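Side-chain contact in bacterial transferase hexapeptide (Three repeats) family protein (PDB 4M9C), which probably transfers an acetyl group to a UDP-linked amino sugar in the biosynthesis of UDP-N,N'-diacetylbacillosamine: residues 158-161 with 162-166. Residues are numbered along the deposited sequence; the frame is centred on the assembly and turned at random.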
loop_
_atom_site.group_PDB
_atom_site.type_symbol
_atom_site.label_atom_id
_atom_site.label_comp_id
_atom_site.label_asym_id
_atom_site.label_seq_id
_atom_site.Cartn_x
_atom_site.Cartn_y
_atom_site.Cartn_z
ATOM N N ILE A 158 4.614 13.567 13.908
ATOM C CA ILE A 158 5.844 13.911 13.211
ATOM C C ILE A 158 5.676 15.300 12.615
ATOM O O ILE A 158 4.612 15.631 12.086
ATOM C CB ILE A 158 6.151 12.872 12.122
ATOM C CG1 ILE A 158 6.466 11.519 12.776
ATOM C CG2 ILE A 158 7.301 13.343 11.214
ATOM C CD1 ILE A 158 6.483 10.343 11.816
ATOM N N HIS A 159 6.707 16.129 12.731
ATOM C CA HIS A 159 6.697 17.438 12.094
ATOM C C HIS A 159 7.760 17.437 11.000
ATOM O O HIS A 159 8.950 17.263 11.271
ATOM C CB HIS A 159 6.955 18.557 13.115
ATOM C CG HIS A 159 5.922 18.640 14.200
ATOM N ND1 HIS A 159 5.957 19.598 15.194
ATOM C CD2 HIS A 159 4.821 17.889 14.444
ATOM C CE1 HIS A 159 4.923 19.435 15.999
ATOM N NE2 HIS A 159 4.218 18.404 15.568
ATOM N N ILE A 160 7.316 17.580 9.760
ATOM C CA ILE A 160 8.216 17.597 8.613
ATOM C C ILE A 160 8.254 19.022 8.088
ATOM O O ILE A 160 7.249 19.543 7.624
ATOM C CB ILE A 160 7.735 16.627 7.519
ATOM C CG1 ILE A 160 7.735 15.194 8.070
ATOM C CG2 ILE A 160 8.614 16.723 6.289
ATOM C CD1 ILE A 160 7.231 14.155 7.103
ATOM N N GLU A 161 9.409 19.668 8.197
ATOM C CA GLU A 161 9.501 21.090 7.885
ATOM C C GLU A 161 9.700 21.348 6.388
ATOM O O GLU A 161 9.881 20.411 5.619
ATOM C CB GLU A 161 10.603 21.734 8.738
ATOM C CG GLU A 161 10.264 21.692 10.226
ATOM C CD GLU A 161 11.423 22.099 11.111
ATOM O OE1 GLU A 161 12.533 22.318 10.585
ATOM O OE2 GLU A 161 11.225 22.200 12.341
ATOM N N ASP A 162 9.644 22.619 5.986
ATOM C CA ASP A 162 9.721 23.007 4.576
ATOM C C ASP A 162 10.764 22.260 3.760
ATOM O O ASP A 162 11.870 22.003 4.232
ATOM C CB ASP A 162 9.995 24.510 4.446
ATOM C CG ASP A 162 8.843 25.364 4.943
ATOM O OD1 ASP A 162 8.950 26.605 4.833
ATOM O OD2 ASP A 162 7.822 24.806 5.419
ATOM N N HIS A 163 10.403 21.920 2.525
ATOM C CA HIS A 163 11.366 21.427 1.538
ATOM C C HIS A 163 12.006 20.074 1.837
ATOM O O HIS A 163 12.914 19.655 1.131
ATOM C CB HIS A 163 12.446 22.491 1.252
ATOM C CG HIS A 163 11.957 23.602 0.378
ATOM N ND1 HIS A 163 11.811 23.460 -0.986
ATOM C CD2 HIS A 163 11.535 24.855 0.674
ATOM C CE1 HIS A 163 11.341 24.587 -1.496
ATOM N NE2 HIS A 163 11.174 25.451 -0.512
ATOM N N ALA A 164 11.537 19.382 2.869
ATOM C CA ALA A 164 12.041 18.040 3.133
ATOM C C ALA A 164 11.608 17.064 2.023
ATOM O O ALA A 164 10.563 17.240 1.405
ATOM C CB ALA A 164 11.572 17.566 4.475
ATOM N N TYR A 165 12.431 16.054 1.761
ATOM C CA TYR A 165 12.102 15.006 0.792
ATOM C C TYR A 165 12.154 13.664 1.517
ATOM O O TYR A 165 13.182 13.313 2.086
ATOM C CB TYR A 165 13.101 15.010 -0.379
ATOM C CG TYR A 165 12.931 13.860 -1.367
ATOM C CD1 TYR A 165 13.596 12.655 -1.180
ATOM C CD2 TYR A 165 12.108 13.987 -2.484
ATOM C CE1 TYR A 165 13.444 11.607 -2.071
ATOM C CE2 TYR A 165 11.955 12.939 -3.392
ATOM C CZ TYR A 165 12.627 11.755 -3.179
ATOM O OH TYR A 165 12.485 10.705 -4.063
ATOM N N ILE A 166 11.046 12.928 1.514
ATOM C CA ILE A 166 11.006 11.599 2.114
ATOM C C ILE A 166 11.095 10.546 1.022
ATOM O O ILE A 166 10.193 10.423 0.189
ATOM C CB ILE A 166 9.730 11.381 2.955
ATOM C CG1 ILE A 166 9.483 12.588 3.866
ATOM C CG2 ILE A 166 9.854 10.098 3.777
ATOM C CD1 ILE A 166 10.645 12.895 4.830
#
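Ile160 holds CG2 trans to its own backbone N and swings CG1 back beside that nitrogen (chi1 -62°), which presents two separate branches to the chain beyond the turn. Ile160 CG2 rests on the Ala164 methyl, CB, at 3.6 Å. The other branch runs on extended (chi2 178°) until Ile160 CD1 meets Ile166 CG1 at 4.2 Å, a looser approach. Between these residues the backbone bends from one face of the helix to the next through a type II beta turn from Glu161 to Ala164, with His163 in the left-handed conformation (phi 66°). The turn is closed by a weak hydrogen bond from Ala164 N to Glu161 O, 3.4 Å long. This is one corner of the left-handed beta-helix of hexapeptide-repeat acyltransferases: strand 158-160 lies on one flat sheet, strand 165-166 on the next, and Ile160, Ala164 and Ile166 all face the interior, where Ile183 of the following coil touches all three. Polar side chains line the outside of the corner. Asp162 OD2 accepts a hydrogen bond from Asp144 N in the preceding coil. His163 ND1 hydrogen-bonds to Ser73 OG at the start of helix 73-85, and the His163 ring meets that of Tyr145 with the planes at about 15°.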